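Local structure of fructose-1,6-bisphosphatase/inositol-1-monophosphatase (Thermotoga maritima, 2P3N) at residues E144-S149 with R188-V193; T217-K222 with N230-N235; K9-V14 with F94-A99. The protein hydrolyses fructose 1,6-bisphosphate and inositol phosphates, among other phosphate esters, with magnesium as cofactor, and works as a homotetramer. All blocks are in the same frame, centred on the assembly; numbering follows the deposited sequence.

Contact 1: residues E144-S149 with R188-V193; sequences EECVGS and RVDFFV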
loop_
_atom_site.group_PDB
_atom_site.type_symbol
_atom_site.label_atom_id
_atom_site.label_comp_id
_atom_site.label_asym_id
_atom_site.label_seq_id
_atom_site.Cartn_x
_atom_site.Cartn_y
_atom_site.Cartn_z
ATOM N N GLU A 144 16.871 21.599 19.236
ATOM C CA GLU A 144 15.500 21.988 19.556
ATOM C C GLU A 144 14.533 21.693 18.420
ATOM O O GLU A 144 13.343 21.478 18.645
ATOM C CB GLU A 144 15.431 23.476 19.930
ATOM C CG GLU A 144 15.702 24.473 18.792
ATOM C CD GLU A 144 14.460 24.825 17.967
ATOM O OE1 GLU A 144 14.520 25.818 17.203
ATOM O OE2 GLU A 144 13.432 24.115 18.074
ATOM N N GLU A 145 15.046 21.696 17.195
ATOM C CA GLU A 145 14.220 21.409 16.031
ATOM C C GLU A 145 14.536 19.989 15.559
ATOM O O GLU A 145 14.431 19.681 14.368
ATOM C CB GLU A 145 14.514 22.409 14.901
ATOM C CG GLU A 145 15.940 22.351 14.351
ATOM C CD GLU A 145 16.105 23.098 13.029
ATOM O OE1 GLU A 145 15.428 22.733 12.040
ATOM O OE2 GLU A 145 16.917 24.046 12.974
ATOM N N CYS A 146 14.917 19.132 16.507
ATOM C CA CYS A 146 15.284 17.748 16.205
ATOM C C CYS A 146 14.414 16.669 16.828
ATOM O O CYS A 146 13.799 16.866 17.870
ATOM C CB CYS A 146 16.729 17.478 16.631
ATOM S SG CYS A 146 17.984 17.947 15.441
ATOM N N VAL A 147 14.383 15.517 16.167
ATOM C CA VAL A 147 13.642 14.364 16.643
ATOM C C VAL A 147 14.639 13.218 16.632
ATOM O O VAL A 147 15.100 12.786 15.569
ATOM C CB VAL A 147 12.445 14.031 15.740
ATOM C CG1 VAL A 147 11.747 12.786 16.245
ATOM C CG2 VAL A 147 11.474 15.191 15.741
ATOM N N GLY A 148 14.994 12.758 17.830
ATOM C CA GLY A 148 15.950 11.675 17.964
ATOM C C GLY A 148 15.282 10.368 18.317
ATOM O O GLY A 148 14.095 10.343 18.661
ATOM N N SER A 149 16.050 9.282 18.254
ATOM C CA SER A 149 15.514 7.959 18.544
ATOM C C SER A 149 16.445 7.090 19.404
ATOM O O SER A 149 17.655 7.307 19.433
ATOM C CB SER A 149 15.215 7.250 17.215
ATOM O OG SER A 149 14.468 6.064 17.419
ATOM N N ARG A 188 14.078 11.263 8.069
ATOM C CA ARG A 188 12.918 11.182 8.936
ATOM C C ARG A 188 13.244 11.502 10.388
ATOM O O ARG A 188 12.445 12.142 11.072
ATOM C CB ARG A 188 12.281 9.802 8.810
ATOM C CG ARG A 188 11.862 9.491 7.384
ATOM C CD ARG A 188 10.920 8.324 7.326
ATOM N NE ARG A 188 10.368 8.179 5.991
ATOM C CZ ARG A 188 9.442 7.286 5.669
ATOM N NH1 ARG A 188 8.973 6.460 6.596
ATOM N NH2 ARG A 188 8.983 7.231 4.426
ATOM N N VAL A 189 14.393 11.036 10.874
ATOM C CA VAL A 189 14.817 11.342 12.241
ATOM C C VAL A 189 16.148 12.030 12.153
ATOM O O VAL A 189 16.802 11.991 11.109
ATOM C CB VAL A 189 14.992 10.108 13.150
ATOM C CG1 VAL A 189 13.640 9.668 13.677
ATOM C CG2 VAL A 189 15.711 8.993 12.406
ATOM N N ASP A 190 16.560 12.647 13.256
ATOM C CA ASP A 190 17.811 13.387 13.273
ATOM C C ASP A 190 18.999 12.603 13.796
ATOM O O ASP A 190 20.132 12.833 13.381
ATOM C CB ASP A 190 17.597 14.687 14.048
ATOM C CG ASP A 190 16.556 15.585 13.378
ATOM O OD1 ASP A 190 16.794 16.017 12.226
ATOM O OD2 ASP A 190 15.496 15.848 13.988
ATOM N N PHE A 191 18.739 11.664 14.695
ATOM C CA PHE A 191 19.807 10.839 15.231
ATOM C C PHE A 191 19.250 9.612 15.931
ATOM O O PHE A 191 18.126 9.629 16.445
ATOM C CB PHE A 191 20.696 11.654 16.180
ATOM C CG PHE A 191 19.955 12.279 17.329
ATOM C CD1 PHE A 191 19.549 11.513 18.416
ATOM C CD2 PHE A 191 19.653 13.638 17.318
ATOM C CE1 PHE A 191 18.847 12.092 19.483
ATOM C CE2 PHE A 191 18.951 14.233 18.378
ATOM C CZ PHE A 191 18.547 13.459 19.461
ATOM N N PHE A 192 20.045 8.543 15.926
ATOM C CA PHE A 192 19.665 7.277 16.542
ATOM C C PHE A 192 20.862 6.718 17.313
ATOM O O PHE A 192 21.988 6.690 16.802
ATOM C CB PHE A 192 19.199 6.290 15.451
ATOM C CG PHE A 192 18.827 4.917 15.969
ATOM C CD1 PHE A 192 17.913 4.764 17.009
ATOM C CD2 PHE A 192 19.403 3.773 15.418
ATOM C CE1 PHE A 192 17.579 3.490 17.490
ATOM C CE2 PHE A 192 19.076 2.504 15.891
ATOM C CZ PHE A 192 18.164 2.362 16.928
ATOM N N VAL A 193 20.606 6.282 18.546
ATOM C CA VAL A 193 21.646 5.737 19.414
ATOM C C VAL A 193 21.277 4.368 19.990
ATOM O O VAL A 193 20.182 4.190 20.532
ATOM C CB VAL A 193 21.935 6.711 20.574
ATOM C CG1 VAL A 193 22.459 8.028 20.019
ATOM C CG2 VAL A 193 20.668 6.963 21.367
#

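Contact 2: residues T217-K222 with N230-N235; sequences TDFSGK and NFIFSN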
loop_
_atom_site.group_PDB
_atom_site.type_symbol
_atom_site.label_atom_id
_atom_site.label_comp_id
_atom_site.label_asym_id
_atom_site.label_seq_id
_atom_site.Cartn_x
_atom_site.Cartn_y
_atom_site.Cartn_z
ATOM N N THR A 217 28.930 6.533 14.402
ATOM C CA THR A 217 30.075 6.384 15.287
ATOM C C THR A 217 29.739 5.660 16.576
ATOM O O THR A 217 28.575 5.351 16.850
ATOM C CB THR A 217 30.663 7.752 15.674
ATOM O OG1 THR A 217 31.839 7.547 16.464
ATOM C CG2 THR A 217 29.663 8.551 16.501
ATOM N N ASP A 218 30.778 5.393 17.361
ATOM C CA ASP A 218 30.624 4.744 18.654
ATOM C C ASP A 218 30.400 5.879 19.655
ATOM O O ASP A 218 30.327 7.045 19.270
ATOM C CB ASP A 218 31.887 3.969 19.024
ATOM C CG ASP A 218 32.969 4.861 19.592
ATOM O OD1 ASP A 218 33.483 5.729 18.851
ATOM O OD2 ASP A 218 33.295 4.697 20.787
ATOM N N PHE A 219 30.307 5.551 20.937
ATOM C CA PHE A 219 30.073 6.575 21.946
ATOM C C PHE A 219 31.252 7.524 22.177
ATOM O O PHE A 219 31.088 8.601 22.761
ATOM C CB PHE A 219 29.658 5.917 23.266
ATOM C CG PHE A 219 28.242 5.394 23.269
ATOM C CD1 PHE A 219 27.750 4.685 24.365
ATOM C CD2 PHE A 219 27.393 5.620 22.185
ATOM C CE1 PHE A 219 26.436 4.208 24.384
ATOM C CE2 PHE A 219 26.078 5.147 22.194
ATOM C CZ PHE A 219 25.600 4.441 23.296
ATOM N N SER A 220 32.435 7.135 21.718
ATOM C CA SER A 220 33.610 7.974 21.898
ATOM C C SER A 220 33.740 8.998 20.771
ATOM O O SER A 220 34.668 9.815 20.762
ATOM C CB SER A 220 34.875 7.108 21.966
ATOM O OG SER A 220 35.140 6.455 20.732
ATOM N N GLY A 221 32.802 8.949 19.824
ATOM C CA GLY A 221 32.816 9.872 18.701
ATOM C C GLY A 221 33.739 9.413 17.587
ATOM O O GLY A 221 33.865 10.064 16.543
ATOM N N LYS A 222 34.389 8.279 17.813
ATOM C CA LYS A 222 35.309 7.718 16.841
ATOM C C LYS A 222 34.534 6.844 15.866
ATOM O O LYS A 222 33.893 5.876 16.267
ATOM C CB LYS A 222 36.379 6.900 17.564
ATOM C CG LYS A 222 37.246 7.724 18.526
ATOM C CD LYS A 222 38.079 8.761 17.776
ATOM C CE LYS A 222 39.184 9.330 18.651
ATOM N NZ LYS A 222 40.159 10.130 17.847
ATOM N N ASN A 230 28.678 0.303 20.676
ATOM C CA ASN A 230 27.760 1.424 20.863
ATOM C C ASN A 230 27.623 2.128 19.527
ATOM O O ASN A 230 28.592 2.214 18.769
ATOM C CB ASN A 230 28.311 2.421 21.883
ATOM C CG ASN A 230 29.257 1.786 22.874
ATOM O OD1 ASN A 230 28.917 0.797 23.531
ATOM N ND2 ASN A 230 30.459 2.357 22.993
ATOM N N PHE A 231 26.434 2.658 19.248
ATOM C CA PHE A 231 26.200 3.332 17.976
ATOM C C PHE A 231 25.436 4.637 18.037
ATOM O O PHE A 231 24.408 4.754 18.705
ATOM C CB PHE A 231 25.491 2.381 17.014
ATOM C CG PHE A 231 26.418 1.439 16.312
ATOM C CD1 PHE A 231 27.136 1.858 15.206
ATOM C CD2 PHE A 231 26.596 0.146 16.773
ATOM C CE1 PHE A 231 28.012 1.009 14.573
ATOM C CE2 PHE A 231 27.473 -0.706 16.144
ATOM C CZ PHE A 231 28.184 -0.272 15.039
ATOM N N ILE A 232 25.960 5.617 17.312
ATOM C CA ILE A 232 25.347 6.928 17.238
ATOM C C ILE A 232 25.180 7.302 15.774
ATOM O O ILE A 232 26.168 7.552 15.075
ATOM C CB ILE A 232 26.218 8.011 17.936
ATOM C CG1 ILE A 232 26.434 7.639 19.410
ATOM C CG2 ILE A 232 25.539 9.387 17.829
ATOM C CD1 ILE A 232 27.318 8.604 20.176
ATOM N N PHE A 233 23.931 7.312 15.310
ATOM C CA PHE A 233 23.617 7.685 13.929
ATOM C C PHE A 233 23.100 9.119 13.946
ATOM O O PHE A 233 22.259 9.475 14.780
ATOM C CB PHE A 233 22.540 6.769 13.335
ATOM C CG PHE A 233 22.925 5.314 13.290
ATOM C CD1 PHE A 233 22.773 4.506 14.412
ATOM C CD2 PHE A 233 23.433 4.751 12.122
ATOM C CE1 PHE A 233 23.118 3.160 14.366
ATOM C CE2 PHE A 233 23.783 3.405 12.069
ATOM C CZ PHE A 233 23.626 2.608 13.192
ATOM N N SER A 234 23.586 9.946 13.027
ATOM C CA SER A 234 23.151 11.332 13.005
ATOM C C SER A 234 23.298 11.975 11.627
ATOM O O SER A 234 23.944 11.424 10.739
ATOM C CB SER A 234 23.965 12.126 14.036
ATOM O OG SER A 234 23.235 13.219 14.571
ATOM N N ASN A 235 22.684 13.141 11.455
ATOM C CA ASN A 235 22.777 13.883 10.202
ATOM C C ASN A 235 24.150 14.542 10.080
ATOM O O ASN A 235 24.438 15.212 9.086
ATOM C CB ASN A 235 21.695 14.965 10.131
ATOM C CG ASN A 235 21.600 15.786 11.404
ATOM O OD1 ASN A 235 22.576 15.919 12.145
ATOM N ND2 ASN A 235 20.423 16.357 11.657
#

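Contact 3: residues K9-V14 with F94-A99; sequences KLLRKV and FSISLA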
loop_
_atom_site.group_PDB
_atom_site.type_symbol
_atom_site.label_atom_id
_atom_site.label_comp_id
_atom_site.label_asym_id
_atom_site.label_seq_id
_atom_site.Cartn_x
_atom_site.Cartn_y
_atom_site.Cartn_z
ATOM N N LYS A 9 15.161 -7.636 -3.983
ATOM C CA LYS A 9 14.122 -8.571 -4.377
ATOM C C LYS A 9 13.930 -9.724 -3.405
ATOM O O LYS A 9 12.828 -10.235 -3.260
ATOM C CB LYS A 9 14.424 -9.103 -5.771
ATOM C CG LYS A 9 14.549 -7.977 -6.767
ATOM C CD LYS A 9 14.677 -8.460 -8.190
ATOM C CE LYS A 9 14.679 -7.267 -9.113
ATOM N NZ LYS A 9 15.015 -7.636 -10.503
ATOM N N LEU A 10 15.003 -10.123 -2.736
ATOM C CA LEU A 10 14.962 -11.225 -1.778
ATOM C C LEU A 10 14.217 -10.797 -0.532
ATOM O O LEU A 10 13.331 -11.496 -0.056
ATOM C CB LEU A 10 16.377 -11.629 -1.363
ATOM C CG LEU A 10 16.808 -13.091 -1.270
ATOM C CD1 LEU A 10 18.038 -13.129 -0.377
ATOM C CD2 LEU A 10 15.718 -13.984 -0.705
ATOM N N LEU A 11 14.591 -9.651 0.018
ATOM C CA LEU A 11 13.924 -9.185 1.219
ATOM C C LEU A 11 12.479 -8.814 0.938
ATOM O O LEU A 11 11.630 -8.930 1.814
ATOM C CB LEU A 11 14.663 -7.988 1.825
ATOM C CG LEU A 11 16.099 -8.207 2.313
ATOM C CD1 LEU A 11 16.256 -7.476 3.620
ATOM C CD2 LEU A 11 16.417 -9.680 2.484
ATOM N N ARG A 12 12.205 -8.369 -0.285
ATOM C CA ARG A 12 10.851 -7.996 -0.646
ATOM C C ARG A 12 9.974 -9.225 -0.759
ATOM O O ARG A 12 8.790 -9.175 -0.442
ATOM C CB ARG A 12 10.837 -7.197 -1.949
ATOM C CG ARG A 12 11.057 -5.705 -1.732
ATOM C CD ARG A 12 11.164 -4.921 -3.021
ATOM N NE ARG A 12 11.212 -3.491 -2.744
ATOM C CZ ARG A 12 11.321 -2.542 -3.670
ATOM N NH1 ARG A 12 11.401 -2.861 -4.956
ATOM N NH2 ARG A 12 11.342 -1.263 -3.309
ATOM N N LYS A 13 10.563 -10.338 -1.178
ATOM C CA LYS A 13 9.827 -11.589 -1.323
ATOM C C LYS A 13 9.586 -12.206 0.063
ATOM O O LYS A 13 8.461 -12.568 0.417
ATOM C CB LYS A 13 10.625 -12.560 -2.196
ATOM C CG LYS A 13 9.904 -13.850 -2.561
ATOM C CD LYS A 13 10.917 -14.886 -3.038
ATOM C CE LYS A 13 10.266 -16.170 -3.570
ATOM N NZ LYS A 13 9.609 -15.994 -4.901
ATOM N N VAL A 14 10.651 -12.314 0.845
ATOM C CA VAL A 14 10.547 -12.869 2.181
ATOM C C VAL A 14 9.610 -12.012 3.033
ATOM O O VAL A 14 8.879 -12.525 3.886
ATOM C CB VAL A 14 11.937 -12.943 2.843
ATOM C CG1 VAL A 14 11.827 -13.555 4.226
ATOM C CG2 VAL A 14 12.879 -13.763 1.973
ATOM N N PHE A 94 8.802 -3.368 12.013
ATOM C CA PHE A 94 9.729 -4.484 12.009
ATOM C C PHE A 94 10.279 -4.539 10.590
ATOM O O PHE A 94 9.647 -4.032 9.658
ATOM C CB PHE A 94 9.027 -5.789 12.412
ATOM C CG PHE A 94 8.014 -6.272 11.429
ATOM C CD1 PHE A 94 8.380 -7.145 10.408
ATOM C CD2 PHE A 94 6.689 -5.875 11.528
ATOM C CE1 PHE A 94 7.440 -7.617 9.500
ATOM C CE2 PHE A 94 5.732 -6.346 10.616
ATOM C CZ PHE A 94 6.114 -7.219 9.602
ATOM N N SER A 95 11.463 -5.119 10.425
ATOM C CA SER A 95 12.084 -5.196 9.115
ATOM C C SER A 95 13.025 -6.381 8.966
ATOM O O SER A 95 13.279 -7.121 9.921
ATOM C CB SER A 95 12.856 -3.906 8.849
ATOM O OG SER A 95 13.738 -3.612 9.918
ATOM N N ILE A 96 13.518 -6.558 7.743
ATOM C CA ILE A 96 14.467 -7.612 7.418
ATOM C C ILE A 96 15.722 -6.869 7.008
ATOM O O ILE A 96 15.661 -5.929 6.228
ATOM C CB ILE A 96 14.028 -8.465 6.219
ATOM C CG1 ILE A 96 12.594 -8.968 6.401
ATOM C CG2 ILE A 96 14.953 -9.657 6.084
ATOM C CD1 ILE A 96 12.129 -9.854 5.227
ATOM N N SER A 97 16.866 -7.284 7.519
ATOM C CA SER A 97 18.082 -6.582 7.170
ATOM C C SER A 97 19.132 -7.496 6.546
ATOM O O SER A 97 19.323 -8.639 6.976
ATOM C CB SER A 97 18.637 -5.884 8.409
ATOM O OG SER A 97 19.547 -4.865 8.048
ATOM N N LEU A 98 19.791 -6.977 5.509
ATOM C CA LEU A 98 20.837 -7.702 4.792
ATOM C C LEU A 98 21.993 -6.785 4.418
ATOM O O LEU A 98 21.836 -5.890 3.589
ATOM C CB LEU A 98 20.288 -8.335 3.503
ATOM C CG LEU A 98 21.301 -9.222 2.766
ATOM C CD1 LEU A 98 21.684 -10.403 3.667
ATOM C CD2 LEU A 98 20.710 -9.743 1.467
ATOM N N ALA A 99 23.150 -7.005 5.034
ATOM C CA ALA A 99 24.336 -6.214 4.723
ATOM C C ALA A 99 25.381 -7.145 4.134
ATOM O O ALA A 99 25.477 -8.302 4.541
ATOM C CB ALA A 99 24.890 -5.551 5.984
#

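Contact 1: residues E144-S149 with R188-V193
This is a parallel pairing of strands 147-150 and 191-195 inside the mixed five-stranded sheet, with an aspartate just ahead of the second strand hooked onto the first residue of the other. Over 147-149 and 191-193 the axes lie 22° apart, and Ser149 pairs with Phe192. Ser149 N gives its hydrogen to Phe191 O at 2.8 Å, and the carbonyl of Ser149 takes Val193 N at 3.2 Å from above its plane. Ser149 OG bonds to the carbonyl O of Arg172, which probably binds substrate. Upstream, Asp190 grips Val147 twice. Its backbone N reaches Val147 O at 2.7 Å, almost along the C=O axis, while its carboxylate folds back so that OD2, through its anti lone pair, accepts Val147 N at a very short 2.5 Å. Cys146 lies alongside, its SG 3.4 Å from Asp190 CG. Phe191, with CG in the crowded position between N and carbonyl carbon (chi1 57°), lays one ring face over Gly148 CA, 3.3 Å from CE1; a CB on Gly148 would run into that ring. An alanine at Asp190 would remove the acceptor of Val147 N and the partner of Ser138 OG, and would probably loosen the start of the strand pairing. Bonds to both oxygens would help to keep this buried carboxylate ionised, and it takes up an amide that the backbone pairing does not serve.

Contact 2: residues T217-K222 with N230-N235
Phe219 and Asn230 carry this contact, crossing at about a right angle with the asparagine laid over one face of the ring. Asn230 CB sits above the ring centre, a CH-pi contact, and the amide plane lies stacked only 23° from that of the phenyl group. ND2 is turned back toward the root of the aromatic side chain, 3.7 Å from Phe219 CB. The ring gets there because Phe219 CG is anti to the carbonyl carbon, beside its own backbone N (chi1 -75°). Ile232 takes the edge instead: its CG1 lies near the ring plane, 3.6 Å from Phe219 CD2, and its CD1 carries on to 3.5 Å from Asp218 O. On the same face of the sheet Thr217 and Ile232 run side by side, Thr217 CG2 3.8 Å from Ile232 CB.

Beneath them the backbones form an antiparallel hydrogen-bonded pair. Ile232 N reaches Thr217 O at 2.7 Å in the carbonyl plane, and Thr217 N returns to Ile232 O at 3.0 Å from above it. The chain then swings away in a type I turn from Asp218 to Gly221, reinforced by an Asx turn in which Asp218 OD2 accepts Ser220 N at 2.7 Å. Gly221, with phi 83°, has a backbone shape in which a CB would jam against the preceding carbonyl.

The pairing closes a beta hairpin with a long loop, joining edge strand 215-217 to strand 230-234. Helix 239-253 packs on Thr217, Phe219 and Ile232, whereas Phe231 points to the other face and meets helix 199-211. Trp195, from neighbouring strand 191-195, touches both Asn230 and the Phe219 ring.

Contact 3: residues K9-V14 with F94-A99
Lys9 NZ has two partners, both beyond the contact itself: a salt bridge to Asp5 OD1 and a hydrogen bond to Arg134 O of a neighbouring subunit. Between helix 9-14 and strand 95-99 no hydrogen bond forms, so the inner side of the helix is held by apolar packing alone. The axes approach to 9.1 Å and run nearly antiparallel, at 157°. Leu11 does most of the work. Its CD1 presses onto the strand, 3.1 Å from the carbonyl Ile96 O, packs on the side chain at Ile96 CG2, 3.5 Å away, and also comes 4.1 Å from Leu98 CB. A chi2 of -138°, off the usual staggered positions, may reflect this tight fit. Leu11 and Ile96 reach past one another from opposing sides, which brings Ile96 CD1 up under the next helical turn, 3.8 Å from Val14 CG1.

This is helix-on-sheet packing in the layered phosphatase fold. Helix 40-56 completes the layer, with Ile49 against both Val14 and Ile96, and strand 105-113 brings His112 against Leu11. Ser97 points away from the helix, toward the side where Asp79 binds magnesium.

In the fold
The three contacts follow one another along the chain, and none nests in or crosses another. Contact 3 comes first: it brings strand 95-102 back to the N-terminal helix 2-21, closing a long loop that carries helix 40-56 and the magnesium ligands Glu65, Asp79 and Ile81. Contact 1 then closes a mainly helical excursion through 156-167 and 177-185, and contact 2 a short connection without helix or strand. Contacts 1 and 2 share the five-stranded sheet and touch directly, with Phe192 O and Phe233 N probably hydrogen-bonded. Contact 3 belongs to the seven-stranded sheet, with its centre about 25 Å from either of the others.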